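PDB 4P98: extracellular solute-binding protein from Conexibacter woesei, which probably captures a small solute, perhaps a nucleoside as in PnrA-like relatives, outside the cell membrane and delivers it to an ABC transporter. Local coordinates for residues G129-F134 against G162-L167; I68-A73 against E96-F102. All blocks are in the same frame, centred on the assembly; numbering follows the deposited sequence.

Contact 1 (G129-F134 against G162-L167); sequences GYLDGF and GIRAGL
Two regular alpha-helical segments, 129-134 and 162-167, point broadly the same way, 40° apart (signed crossing angle -40°), their axes only 6.3 Å apart. Glycines make this possible: Gly129 and Gly133 face Gly162 and Gly166, two GxxxG sequences in a right-handed parallel crossing of the GAS-right type. CA atoms pair as Tyr130-Gly162 (4.3 Å), Gly133-Ile163 (4.1 Å) and Phe134-Gly166 (4.2 Å); a CB on Gly133 or Gly166 would clash with the opposite backbone. No conventional hydrogen bond crosses. Instead, the CA-H...O contacts usual in such crossings go both ways: Ile163 CA to Gly129 O and Leu167 CA to Gly133 O (both 3.2 Å), Tyr130 CA to Gly162 O and Gly133 CA to Ile163 O (both 3.3 Å). Tyr130, chi1 t, lays a ring face over Gly166 CA, a CH-pi contact with CA 3.7 Å from the centroid, and its CE1 lies 4.0 Å from Ala165 CB. Around the pair, Tyr130 and Phe134 pack against helix 294-307, while Ile163 and Leu167 touch Tyr176 of strand 175-180.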
loop_
_atom_site.group_PDB
_atom_site.type_symbol
_atom_site.label_atom_id
_atom_site.label_comp_id
_atom_site.label_asym_id
_atom_site.label_seq_id
_atom_site.Cartn_x
_atom_site.Cartn_y
_atom_site.Cartn_z
ATOM N N GLY A 129 1.812 8.477 1.548
ATOM C CA GLY A 129 1.507 9.643 2.361
ATOM C C GLY A 129 1.177 10.851 1.504
ATOM O O GLY A 129 0.169 11.525 1.726
ATOM N N TYR A 130 2.020 11.099 0.500
ATOM C CA TYR A 130 1.827 12.246 -0.382
ATOM C C TYR A 130 0.453 12.226 -1.055
ATOM O O TYR A 130 -0.220 13.245 -1.090
ATOM C CB TYR A 130 2.947 12.346 -1.419
ATOM C CG TYR A 130 2.977 13.680 -2.128
ATOM C CD1 TYR A 130 3.736 14.732 -1.626
ATOM C CD2 TYR A 130 2.232 13.893 -3.281
ATOM C CE1 TYR A 130 3.774 15.955 -2.271
ATOM C CE2 TYR A 130 2.267 15.122 -3.941
ATOM C CZ TYR A 130 3.038 16.143 -3.429
ATOM O OH TYR A 130 3.064 17.373 -4.052
ATOM N N LEU A 131 0.027 11.075 -1.567
ATOM C CA LEU A 131 -1.271 10.978 -2.212
ATOM C C LEU A 131 -2.425 11.218 -1.225
ATOM O O LEU A 131 -3.412 11.881 -1.558
ATOM C CB LEU A 131 -1.427 9.633 -2.915
ATOM C CG LEU A 131 -2.742 9.401 -3.643
ATOM C CD1 LEU A 131 -2.998 10.497 -4.683
ATOM C CD2 LEU A 131 -2.760 8.031 -4.273
ATOM N N ASP A 132 -2.310 10.690 -0.015
ATOM C CA ASP A 132 -3.328 10.949 1.014
ATOM C C ASP A 132 -3.466 12.433 1.310
ATOM O O ASP A 132 -4.584 12.971 1.352
ATOM C CB ASP A 132 -2.972 10.244 2.324
ATOM C CG ASP A 132 -3.034 8.764 2.217
ATOM O OD1 ASP A 132 -3.839 8.241 1.420
ATOM O OD2 ASP A 132 -2.270 8.116 2.961
ATOM N N GLY A 133 -2.329 13.090 1.519
ATOM C CA GLY A 133 -2.284 14.510 1.819
ATOM C C GLY A 133 -2.788 15.360 0.664
ATOM O O GLY A 133 -3.494 16.350 0.869
ATOM N N PHE A 134 -2.434 14.964 -0.554
ATOM C CA PHE A 134 -2.911 15.652 -1.744
ATOM C C PHE A 134 -4.428 15.540 -1.901
ATOM O O PHE A 134 -5.083 16.520 -2.249
ATOM C CB PHE A 134 -2.209 15.122 -2.990
ATOM C CG PHE A 134 -2.573 15.866 -4.242
ATOM C CD1 PHE A 134 -3.625 15.445 -5.029
ATOM C CD2 PHE A 134 -1.863 16.997 -4.618
ATOM C CE1 PHE A 134 -3.968 16.140 -6.187
ATOM C CE2 PHE A 134 -2.199 17.697 -5.770
ATOM C CZ PHE A 134 -3.249 17.263 -6.551
ATOM N N GLY A 162 5.250 12.853 4.117
ATOM C CA GLY A 162 4.545 12.826 2.837
ATOM C C GLY A 162 3.161 13.445 2.876
ATOM O O GLY A 162 2.813 14.263 2.016
ATOM N N ILE A 163 2.371 13.078 3.884
ATOM C CA ILE A 163 1.022 13.627 4.033
ATOM C C ILE A 163 1.067 15.138 4.107
ATOM O O ILE A 163 0.301 15.828 3.419
ATOM C CB ILE A 163 0.307 13.108 5.308
ATOM C CG1 ILE A 163 0.035 11.612 5.184
ATOM C CG2 ILE A 163 -1.014 13.864 5.524
ATOM C CD1 ILE A 163 -0.549 11.000 6.441
ATOM N N ARG A 164 1.959 15.642 4.952
ATOM C CA ARG A 164 2.091 17.071 5.177
ATOM C C ARG A 164 2.443 17.774 3.865
ATOM O O ARG A 164 1.850 18.804 3.523
ATOM C CB ARG A 164 3.156 17.335 6.233
ATOM C CG ARG A 164 3.127 18.728 6.833
ATOM C CD ARG A 164 4.283 18.943 7.805
ATOM N NE ARG A 164 4.075 18.305 9.111
ATOM C CZ ARG A 164 3.503 18.888 10.170
ATOM N NH1 ARG A 164 3.053 20.147 10.109
ATOM N NH2 ARG A 164 3.369 18.208 11.310
ATOM N N ALA A 165 3.391 17.201 3.128
ATOM C CA ALA A 165 3.823 17.763 1.853
ATOM C C ALA A 165 2.728 17.754 0.791
ATOM O O ALA A 165 2.538 18.745 0.083
ATOM C CB ALA A 165 5.068 17.039 1.346
ATOM N N GLY A 166 2.010 16.645 0.673
ATOM C CA GLY A 166 0.884 16.546 -0.250
ATOM C C GLY A 166 -0.211 17.549 0.057
ATOM O O GLY A 166 -0.781 18.173 -0.854
ATOM N N LEU A 167 -0.498 17.703 1.347
ATOM C CA LEU A 167 -1.508 18.654 1.802
ATOM C C LEU A 167 -1.080 20.089 1.511
ATOM O O LEU A 167 -1.886 20.881 1.029
ATOM C CB LEU A 167 -1.782 18.482 3.300
ATOM C CG LEU A 167 -2.812 19.449 3.902
ATOM C CD1 LEU A 167 -4.166 19.271 3.241
ATOM C CD2 LEU A 167 -2.905 19.197 5.398
#

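Contact 2 (I68-A73 against E96-F102); sequences IRQFAA and EFPDVHF
Ala72, in the last turn of helix 61-73, points its CB into a pocket formed by Phe97, Val100 and Phe102 of the segment that leads into strand 101-105; Ala72 CA and Val100 CA are 6.5 Å apart, Arg69 CA and Glu96 CA 8.5 Å. The methyl sits over the face of the Phe97 ring (chi1 m, chi2 -89°), 3.5 Å from the centroid, a CH-pi contact; Ala72 CB is also 4.1 Å from Phe102 CZ and 4.2 Å from Val100 CG1. A type I beta turn from Phe97 to Val100, closed by Val100 N to Phe97 O at 3.0 Å, brings both residues to the helix. Deeper, Ile68 CG2 meets the edge of the Phe102 ring (chi1 m) at CE2, 4.0 Å away, and both side chains also touch helix 84-94. Toward solvent, Ala73 CB lies 4.1 Å from Phe97 CZ. At the polar rim Arg69, t at chi1 and chi2 but m at chi3, presents its guanidinium edge to Glu96 in a two-pronged salt bridge: NE to OE1 at 2.8 Å, NH2 to OE2 at 2.7 Å. Glu65 also engages Arg69 NH2. Apolar side chains thus pack a helix of the parallel alpha/beta lobe against the loop entering its six-stranded sheet, and a charged clasp closes the more exposed side.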
loop_
_atom_site.group_PDB
_atom_site.type_symbol
_atom_site.label_atom_id
_atom_site.label_comp_id
_atom_site.label_asym_id
_atom_site.label_seq_id
_atom_site.Cartn_x
_atom_site.Cartn_y
_atom_site.Cartn_z
ATOM N N ILE A 68 7.734 -22.045 0.846
ATOM C CA ILE A 68 8.237 -21.649 -0.468
ATOM C C ILE A 68 8.870 -22.865 -1.170
ATOM O O ILE A 68 8.578 -23.150 -2.332
ATOM C CB ILE A 68 9.247 -20.475 -0.337
ATOM C CG1 ILE A 68 8.524 -19.216 0.130
ATOM C CG2 ILE A 68 9.960 -20.218 -1.659
ATOM C CD1 ILE A 68 9.442 -18.169 0.721
ATOM N N ARG A 69 9.718 -23.598 -0.455
ATOM C CA ARG A 69 10.378 -24.774 -1.019
ATOM C C ARG A 69 9.355 -25.797 -1.519
ATOM O O ARG A 69 9.514 -26.363 -2.600
ATOM C CB ARG A 69 11.313 -25.425 0.009
ATOM C CG ARG A 69 12.059 -26.639 -0.534
ATOM C CD ARG A 69 13.116 -27.175 0.423
ATOM N NE ARG A 69 14.173 -26.194 0.637
ATOM C CZ ARG A 69 14.326 -25.453 1.728
ATOM N NH1 ARG A 69 13.512 -25.586 2.777
ATOM N NH2 ARG A 69 15.324 -24.578 1.776
ATOM N N GLN A 70 8.314 -26.015 -0.726
ATOM C CA GLN A 70 7.279 -26.993 -1.048
ATOM C C GLN A 70 6.530 -26.632 -2.328
ATOM O O GLN A 70 6.251 -27.500 -3.146
ATOM C CB GLN A 70 6.303 -27.128 0.133
ATOM C CG GLN A 70 5.115 -28.026 -0.130
ATOM C CD GLN A 70 4.244 -28.223 1.099
ATOM O OE1 GLN A 70 4.227 -27.391 2.020
ATOM N NE2 GLN A 70 3.514 -29.325 1.119
ATOM N N PHE A 71 6.209 -25.354 -2.521
ATOM C CA PHE A 71 5.567 -24.937 -3.765
ATOM C C PHE A 71 6.484 -25.144 -4.967
ATOM O O PHE A 71 6.044 -25.615 -6.016
ATOM C CB PHE A 71 5.109 -23.474 -3.703
ATOM C CG PHE A 71 3.823 -23.271 -2.950
ATOM C CD1 PHE A 71 2.654 -23.905 -3.362
ATOM C CD2 PHE A 71 3.767 -22.431 -1.853
ATOM C CE1 PHE A 71 1.457 -23.700 -2.690
ATOM C CE2 PHE A 71 2.578 -22.231 -1.170
ATOM C CZ PHE A 71 1.421 -22.870 -1.583
ATOM N N ALA A 72 7.756 -24.785 -4.822
ATOM C CA ALA A 72 8.719 -24.986 -5.904
ATOM C C ALA A 72 8.911 -26.469 -6.213
ATOM O O ALA A 72 8.989 -26.851 -7.376
ATOM C CB ALA A 72 10.051 -24.351 -5.557
ATOM N N ALA A 73 8.998 -27.292 -5.173
ATOM C CA ALA A 73 9.208 -28.736 -5.344
ATOM C C ALA A 73 8.013 -29.399 -6.022
ATOM O O ALA A 73 8.176 -30.361 -6.767
ATOM C CB ALA A 73 9.488 -29.395 -3.996
ATOM N N GLU A 96 17.899 -22.893 -5.223
ATOM C CA GLU A 96 17.671 -24.342 -5.282
ATOM C C GLU A 96 16.882 -24.801 -6.512
ATOM O O GLU A 96 16.928 -25.979 -6.874
ATOM C CB GLU A 96 16.915 -24.822 -4.032
ATOM C CG GLU A 96 17.564 -24.492 -2.698
ATOM C CD GLU A 96 16.658 -24.802 -1.504
ATOM O OE1 GLU A 96 15.679 -25.566 -1.647
ATOM O OE2 GLU A 96 16.907 -24.266 -0.406
ATOM N N PHE A 97 16.145 -23.885 -7.134
ATOM C CA PHE A 97 15.218 -24.228 -8.210
ATOM C C PHE A 97 15.407 -23.245 -9.367
ATOM O O PHE A 97 14.579 -22.354 -9.567
ATOM C CB PHE A 97 13.775 -24.162 -7.716
ATOM C CG PHE A 97 13.440 -25.167 -6.648
ATOM C CD1 PHE A 97 12.985 -26.437 -6.982
ATOM C CD2 PHE A 97 13.548 -24.831 -5.303
ATOM C CE1 PHE A 97 12.673 -27.361 -5.990
ATOM C CE2 PHE A 97 13.238 -25.749 -4.309
ATOM C CZ PHE A 97 12.787 -27.017 -4.653
ATOM N N PRO A 98 16.493 -23.413 -10.136
ATOM C CA PRO A 98 16.846 -22.471 -11.209
ATOM C C PRO A 98 15.775 -22.296 -12.285
ATOM O O PRO A 98 15.726 -21.248 -12.913
ATOM C CB PRO A 98 18.112 -23.074 -11.833
ATOM C CG PRO A 98 18.577 -24.142 -10.905
ATOM C CD PRO A 98 17.424 -24.552 -10.049
ATOM N N ASP A 99 14.946 -23.312 -12.507
ATOM C CA ASP A 99 13.894 -23.246 -13.528
ATOM C C ASP A 99 12.531 -22.800 -12.988
ATOM O O ASP A 99 11.578 -22.700 -13.751
ATOM C CB ASP A 99 13.757 -24.600 -14.242
ATOM C CG ASP A 99 14.970 -24.942 -15.086
ATOM O OD1 ASP A 99 15.668 -24.018 -15.553
ATOM O OD2 ASP A 99 15.227 -26.143 -15.291
ATOM N N VAL A 100 12.433 -22.549 -11.684
ATOM C CA VAL A 100 11.218 -21.991 -11.089
ATOM C C VAL A 100 11.415 -20.480 -10.983
ATOM O O VAL A 100 12.539 -19.998 -10.827
ATOM C CB VAL A 100 10.926 -22.635 -9.721
ATOM C CG1 VAL A 100 9.656 -22.075 -9.097
ATOM C CG2 VAL A 100 10.789 -24.151 -9.891
ATOM N N HIS A 101 10.320 -19.738 -11.083
ATOM C CA HIS A 101 10.361 -18.283 -11.114
ATOM C C HIS A 101 9.850 -17.720 -9.789
ATOM O O HIS A 101 8.867 -18.214 -9.240
ATOM C CB HIS A 101 9.536 -17.786 -12.305
ATOM C CG HIS A 101 9.879 -18.481 -13.587
ATOM N ND1 HIS A 101 9.109 -19.495 -14.117
ATOM C CD2 HIS A 101 10.951 -18.360 -14.402
ATOM C CE1 HIS A 101 9.673 -19.937 -15.230
ATOM N NE2 HIS A 101 10.793 -19.267 -15.422
ATOM N N PHE A 102 10.539 -16.704 -9.273
ATOM C CA PHE A 102 10.241 -16.141 -7.958
ATOM C C PHE A 102 10.132 -14.625 -7.991
ATOM O O PHE A 102 10.764 -13.970 -8.825
ATOM C CB PHE A 102 11.340 -16.522 -6.966
ATOM C CG PHE A 102 11.497 -18.009 -6.767
ATOM C CD1 PHE A 102 12.259 -18.771 -7.640
ATOM C CD2 PHE A 102 10.893 -18.640 -5.688
ATOM C CE1 PHE A 102 12.396 -20.141 -7.459
ATOM C CE2 PHE A 102 11.036 -20.009 -5.492
ATOM C CZ PHE A 102 11.782 -20.754 -6.373
#

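Contact 1 and contact 2 lie on opposite sides of the chain's centre, their own centres 40 Å apart, and share no helix or strand. Each belongs to a different parallel sheet region of a two-lobed, periplasmic-binding-protein-like fold: helix 154-170 packs on the five-stranded sheet, whereas 96-102 runs into a strand of the six-stranded one. Contact 1 is the buried helix pair, where backbones meet directly and polarity is limited to weak CA-H...O contacts. Contact 2, farther from the centre, relies on side chains: an apolar patch, buried at Ile68, Ala72 and Phe102, opens toward solvent at Phe97 and Ala73, with a salt bridge at its rim. Similar buried areas, 362 and 324 Å², therefore come from contrasting chemistry.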